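Long-range contact in periplasmic molybdate-binding protein (Azotobacter vinelandii, PDB 1ATG), which binds molybdate or tungstate in a pocket between its two domains and probably passes the anion to an ABC transporter: residues G72-L84 with V219-Q231. Numbering follows the deposited sequence.
Sequences GSRFTYAIGKLVL and VAIIKAAGYVLPQ
Ile79 and Val228 form a lone antiparallel hydrogen-bonded pair, a single bridge that fastens the C-terminal tail to the strand. Ile79 N gives its hydrogen to Val228 O at 2.8 Å, the donor tilted 27° from the carbonyl plane; Val228 N returns a straighter bond to Ile79 O at 2.9 Å. Beside the bridge the side chains are tight, Val228 CG2 lying 3.3 Å from Ile79 CB, closer than usual van der Waals contact. Ile79 CD1 reaches past it to the Leu229-Pro230 peptide, 3.5 Å from Pro230 N. An alanine here removes CD1 and would probably leave that peptide and Pro230 CD without their apolar cover. Further along, Thr76 CG2, anti to the backbone N, meets Pro230 CG at 3.7 Å, while Leu229 CD1 comes up to Tyr77 O. The Tyr227 ring turns the edge near CD1 to the Ile79-Gly80 peptide and takes Ala78 CB obliquely at 3.8 Å; Ile222 CG2 packs on that same methyl. Gly226, in a Schellman motif with phi 94°, ends helix 216-224 and turns the tail toward the strand. In this periplasmic binding protein fold, Tyr227 OH links the tail to the interdomain anion pocket by its hydrogen bond to Asn9, and its side chain touches Tyr117, another pocket residue. The tail and the last turn of helix 216-224 together pack on strand 75-86, whose classic bulge at Tyr77 and Ala78 faces Gln192 of strand 191-196, while helix 11-25 packs against Ile221, Ala225 and Tyr227.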
loop_
_atom_site.group_PDB
_atom_site.type_symbol
_atom_site.label_atom_id
_atom_site.label_comp_id
_atom_site.label_asym_id
_atom_site.label_seq_id
_atom_site.Cartn_x
_atom_site.Cartn_y
_atom_site.Cartn_z
ATOM N N GLY A 72 -11.568 15.418 12.336
ATOM C CA GLY A 72 -12.730 14.828 11.697
ATOM C C GLY A 72 -12.529 14.329 10.279
ATOM O O GLY A 72 -13.468 13.769 9.693
ATOM N N SER A 73 -11.352 14.494 9.682
ATOM C CA SER A 73 -11.122 14.071 8.313
ATOM C C SER A 73 -10.582 12.652 8.175
ATOM O O SER A 73 -10.610 12.129 7.049
ATOM C CB SER A 73 -10.132 15.000 7.600
ATOM O OG SER A 73 -8.814 14.851 8.110
ATOM N N ARG A 74 -10.132 12.047 9.250
ATOM C CA ARG A 74 -9.563 10.699 9.144
ATOM C C ARG A 74 -10.588 9.614 8.874
ATOM O O ARG A 74 -11.607 9.522 9.568
ATOM C CB ARG A 74 -8.836 10.406 10.462
ATOM C CG ARG A 74 -8.024 9.114 10.386
ATOM C CD ARG A 74 -6.986 9.120 11.505
ATOM N NE ARG A 74 -7.631 9.337 12.801
ATOM C CZ ARG A 74 -8.212 8.354 13.472
ATOM N NH1 ARG A 74 -8.241 7.110 13.025
ATOM N NH2 ARG A 74 -8.785 8.620 14.649
ATOM N N PHE A 75 -10.314 8.744 7.898
ATOM C CA PHE A 75 -11.211 7.640 7.602
ATOM C C PHE A 75 -10.460 6.518 6.885
ATOM O O PHE A 75 -9.368 6.721 6.350
ATOM C CB PHE A 75 -12.412 8.108 6.786
ATOM C CG PHE A 75 -12.163 8.303 5.321
ATOM C CD1 PHE A 75 -11.480 9.402 4.849
ATOM C CD2 PHE A 75 -12.629 7.382 4.388
ATOM C CE1 PHE A 75 -11.259 9.578 3.495
ATOM C CE2 PHE A 75 -12.407 7.534 3.040
ATOM C CZ PHE A 75 -11.730 8.644 2.591
ATOM N N THR A 76 -11.049 5.343 6.956
ATOM C CA THR A 76 -10.502 4.178 6.257
ATOM C C THR A 76 -10.957 4.200 4.813
ATOM O O THR A 76 -12.163 4.021 4.557
ATOM C CB THR A 76 -10.930 2.876 6.938
ATOM O OG1 THR A 76 -10.395 2.932 8.266
ATOM C CG2 THR A 76 -10.397 1.657 6.214
ATOM N N TYR A 77 -10.058 4.409 3.864
ATOM C CA TYR A 77 -10.405 4.493 2.452
ATOM C C TYR A 77 -10.251 3.173 1.714
ATOM O O TYR A 77 -10.801 3.021 0.613
ATOM C CB TYR A 77 -9.586 5.586 1.744
ATOM C CG TYR A 77 -8.119 5.263 1.617
ATOM C CD1 TYR A 77 -7.228 5.556 2.640
ATOM C CD2 TYR A 77 -7.602 4.667 0.481
ATOM C CE1 TYR A 77 -5.875 5.245 2.533
ATOM C CE2 TYR A 77 -6.263 4.336 0.362
ATOM C CZ TYR A 77 -5.421 4.632 1.396
ATOM O OH TYR A 77 -4.083 4.304 1.270
ATOM N N ALA A 78 -9.538 2.221 2.303
ATOM C CA ALA A 78 -9.303 0.943 1.623
ATOM C C ALA A 78 -8.680 -0.013 2.620
ATOM O O ALA A 78 -8.008 0.418 3.577
ATOM C CB ALA A 78 -8.355 1.154 0.443
ATOM N N ILE A 79 -8.844 -1.300 2.399
ATOM C CA ILE A 79 -8.172 -2.341 3.172
ATOM C C ILE A 79 -7.422 -3.181 2.139
ATOM O O ILE A 79 -8.012 -3.715 1.187
ATOM C CB ILE A 79 -9.123 -3.187 4.012
ATOM C CG1 ILE A 79 -9.889 -2.329 5.030
ATOM C CG2 ILE A 79 -8.380 -4.270 4.782
ATOM C CD1 ILE A 79 -11.380 -2.501 4.997
ATOM N N GLY A 80 -6.102 -3.256 2.295
ATOM C CA GLY A 80 -5.256 -3.924 1.321
ATOM C C GLY A 80 -5.318 -5.425 1.429
ATOM O O GLY A 80 -5.965 -6.024 2.303
ATOM N N LYS A 81 -4.615 -6.072 0.502
ATOM C CA LYS A 81 -4.494 -7.517 0.493
ATOM C C LYS A 81 -3.046 -7.845 0.155
ATOM O O LYS A 81 -2.562 -7.539 -0.943
ATOM C CB LYS A 81 -5.432 -8.102 -0.559
ATOM C CG LYS A 81 -5.562 -9.611 -0.556
ATOM C CD LYS A 81 -6.841 -10.057 -1.255
ATOM C CE LYS A 81 -7.029 -11.561 -1.130
ATOM N NZ LYS A 81 -8.400 -11.981 -1.536
ATOM N N LEU A 82 -2.376 -8.475 1.097
ATOM C CA LEU A 82 -0.985 -8.870 0.907
ATOM C C LEU A 82 -0.892 -10.060 -0.027
ATOM O O LEU A 82 -1.695 -11.011 0.035
ATOM C CB LEU A 82 -0.422 -9.277 2.270
ATOM C CG LEU A 82 1.055 -9.677 2.280
ATOM C CD1 LEU A 82 1.976 -8.501 1.991
ATOM C CD2 LEU A 82 1.380 -10.261 3.651
ATOM N N VAL A 83 0.128 -10.059 -0.888
ATOM C CA VAL A 83 0.344 -11.164 -1.800
ATOM C C VAL A 83 1.816 -11.557 -1.840
ATOM O O VAL A 83 2.692 -10.660 -1.890
ATOM C CB VAL A 83 -0.072 -10.853 -3.254
ATOM C CG1 VAL A 83 -0.234 -12.159 -4.031
ATOM C CG2 VAL A 83 -1.335 -10.030 -3.376
ATOM N N LEU A 84 2.095 -12.842 -1.784
ATOM C CA LEU A 84 3.432 -13.346 -2.092
ATOM C C LEU A 84 3.441 -13.572 -3.610
ATOM O O LEU A 84 2.560 -14.286 -4.140
ATOM C CB LEU A 84 3.690 -14.664 -1.377
ATOM C CG LEU A 84 5.040 -15.309 -1.734
ATOM C CD1 LEU A 84 6.204 -14.475 -1.229
ATOM C CD2 LEU A 84 5.103 -16.716 -1.161
ATOM N N VAL A 219 -15.275 4.018 -4.998
ATOM C CA VAL A 219 -15.278 2.696 -4.361
ATOM C C VAL A 219 -15.148 1.598 -5.394
ATOM O O VAL A 219 -14.455 0.594 -5.164
ATOM C CB VAL A 219 -16.521 2.533 -3.468
ATOM C CG1 VAL A 219 -16.761 1.087 -3.054
ATOM C CG2 VAL A 219 -16.410 3.388 -2.210
ATOM N N ALA A 220 -15.806 1.739 -6.558
ATOM C CA ALA A 220 -15.703 0.713 -7.585
ATOM C C ALA A 220 -14.279 0.605 -8.117
ATOM O O ALA A 220 -13.786 -0.512 -8.337
ATOM C CB ALA A 220 -16.702 0.971 -8.705
ATOM N N ILE A 221 -13.585 1.711 -8.290
ATOM C CA ILE A 221 -12.192 1.697 -8.728
ATOM C C ILE A 221 -11.307 1.034 -7.675
ATOM O O ILE A 221 -10.445 0.223 -7.999
ATOM C CB ILE A 221 -11.713 3.122 -9.059
ATOM C CG1 ILE A 221 -12.415 3.631 -10.326
ATOM C CG2 ILE A 221 -10.203 3.192 -9.205
ATOM C CD1 ILE A 221 -12.313 5.119 -10.582
ATOM N N ILE A 222 -11.544 1.361 -6.412
ATOM C CA ILE A 222 -10.782 0.770 -5.304
ATOM C C ILE A 222 -10.991 -0.730 -5.248
ATOM O O ILE A 222 -10.026 -1.491 -5.108
ATOM C CB ILE A 222 -11.176 1.493 -4.004
ATOM C CG1 ILE A 222 -10.667 2.940 -4.048
ATOM C CG2 ILE A 222 -10.654 0.770 -2.775
ATOM C CD1 ILE A 222 -11.271 3.827 -2.980
ATOM N N LYS A 223 -12.235 -1.187 -5.376
ATOM C CA LYS A 223 -12.504 -2.620 -5.355
ATOM C C LYS A 223 -11.935 -3.341 -6.564
ATOM O O LYS A 223 -11.461 -4.473 -6.458
ATOM C CB LYS A 223 -14.014 -2.889 -5.275
ATOM C CG LYS A 223 -14.564 -2.547 -3.905
ATOM C CD LYS A 223 -15.977 -3.059 -3.689
ATOM C CE LYS A 223 -16.523 -2.666 -2.318
ATOM N NZ LYS A 223 -17.783 -3.427 -2.036
ATOM N N ALA A 224 -11.931 -2.701 -7.734
ATOM C CA ALA A 224 -11.363 -3.310 -8.930
ATOM C C ALA A 224 -9.866 -3.532 -8.785
ATOM O O ALA A 224 -9.294 -4.432 -9.403
ATOM C CB ALA A 224 -11.678 -2.479 -10.169
ATOM N N ALA A 225 -9.209 -2.729 -7.944
ATOM C CA ALA A 225 -7.790 -2.883 -7.652
ATOM C C ALA A 225 -7.550 -3.902 -6.551
ATOM O O ALA A 225 -6.388 -4.085 -6.134
ATOM C CB ALA A 225 -7.185 -1.543 -7.292
ATOM N N GLY A 226 -8.571 -4.562 -6.064
ATOM C CA GLY A 226 -8.455 -5.653 -5.123
ATOM C C GLY A 226 -8.565 -5.283 -3.660
ATOM O O GLY A 226 -8.473 -6.162 -2.798
ATOM N N TYR A 227 -8.783 -4.008 -3.356
ATOM C CA TYR A 227 -8.952 -3.589 -1.974
ATOM C C TYR A 227 -10.368 -3.923 -1.507
ATOM O O TYR A 227 -11.301 -4.016 -2.334
ATOM C CB TYR A 227 -8.781 -2.069 -1.828
ATOM C CG TYR A 227 -7.397 -1.565 -2.181
ATOM C CD1 TYR A 227 -6.371 -1.583 -1.253
ATOM C CD2 TYR A 227 -7.125 -1.072 -3.446
ATOM C CE1 TYR A 227 -5.097 -1.116 -1.544
ATOM C CE2 TYR A 227 -5.859 -0.610 -3.769
ATOM C CZ TYR A 227 -4.853 -0.645 -2.816
ATOM O OH TYR A 227 -3.606 -0.191 -3.202
ATOM N N VAL A 228 -10.555 -4.025 -0.203
ATOM C CA VAL A 228 -11.907 -4.106 0.346
ATOM C C VAL A 228 -12.208 -2.793 1.054
ATOM O O VAL A 228 -11.328 -1.945 1.251
ATOM C CB VAL A 228 -12.109 -5.280 1.295
ATOM C CG1 VAL A 228 -11.936 -6.599 0.586
ATOM C CG2 VAL A 228 -11.160 -5.200 2.450
ATOM N N LEU A 229 -13.471 -2.610 1.429
ATOM C CA LEU A 229 -13.923 -1.422 2.136
ATOM C C LEU A 229 -14.520 -1.873 3.470
ATOM O O LEU A 229 -14.949 -3.017 3.598
ATOM C CB LEU A 229 -15.012 -0.678 1.364
ATOM C CG LEU A 229 -14.589 0.269 0.239
ATOM C CD1 LEU A 229 -13.816 1.454 0.810
ATOM C CD2 LEU A 229 -13.780 -0.396 -0.863
ATOM N N PRO A 230 -14.549 -1.004 4.459
ATOM C CA PRO A 230 -15.159 -1.385 5.735
ATOM C C PRO A 230 -16.591 -1.834 5.535
ATOM O O PRO A 230 -17.332 -1.291 4.696
ATOM C CB PRO A 230 -15.098 -0.121 6.578
ATOM C CG PRO A 230 -13.983 0.669 5.983
ATOM C CD PRO A 230 -14.054 0.378 4.486
ATOM N N GLN A 231 -16.992 -2.821 6.319
ATOM C CA GLN A 231 -18.353 -3.334 6.243
ATOM C C GLN A 231 -19.378 -2.429 6.901
ATOM O O GLN A 231 -20.527 -2.425 6.403
ATOM C CB GLN A 231 -18.423 -4.657 6.996
ATOM C CG GLN A 231 -17.927 -5.852 6.224
ATOM C CD GLN A 231 -18.491 -7.127 6.853
ATOM O OE1 GLN A 231 -19.283 -7.084 7.795
ATOM N NE2 GLN A 231 -18.055 -8.216 6.277
ATOM O OXT GLN A 231 -19.057 -1.796 7.911
#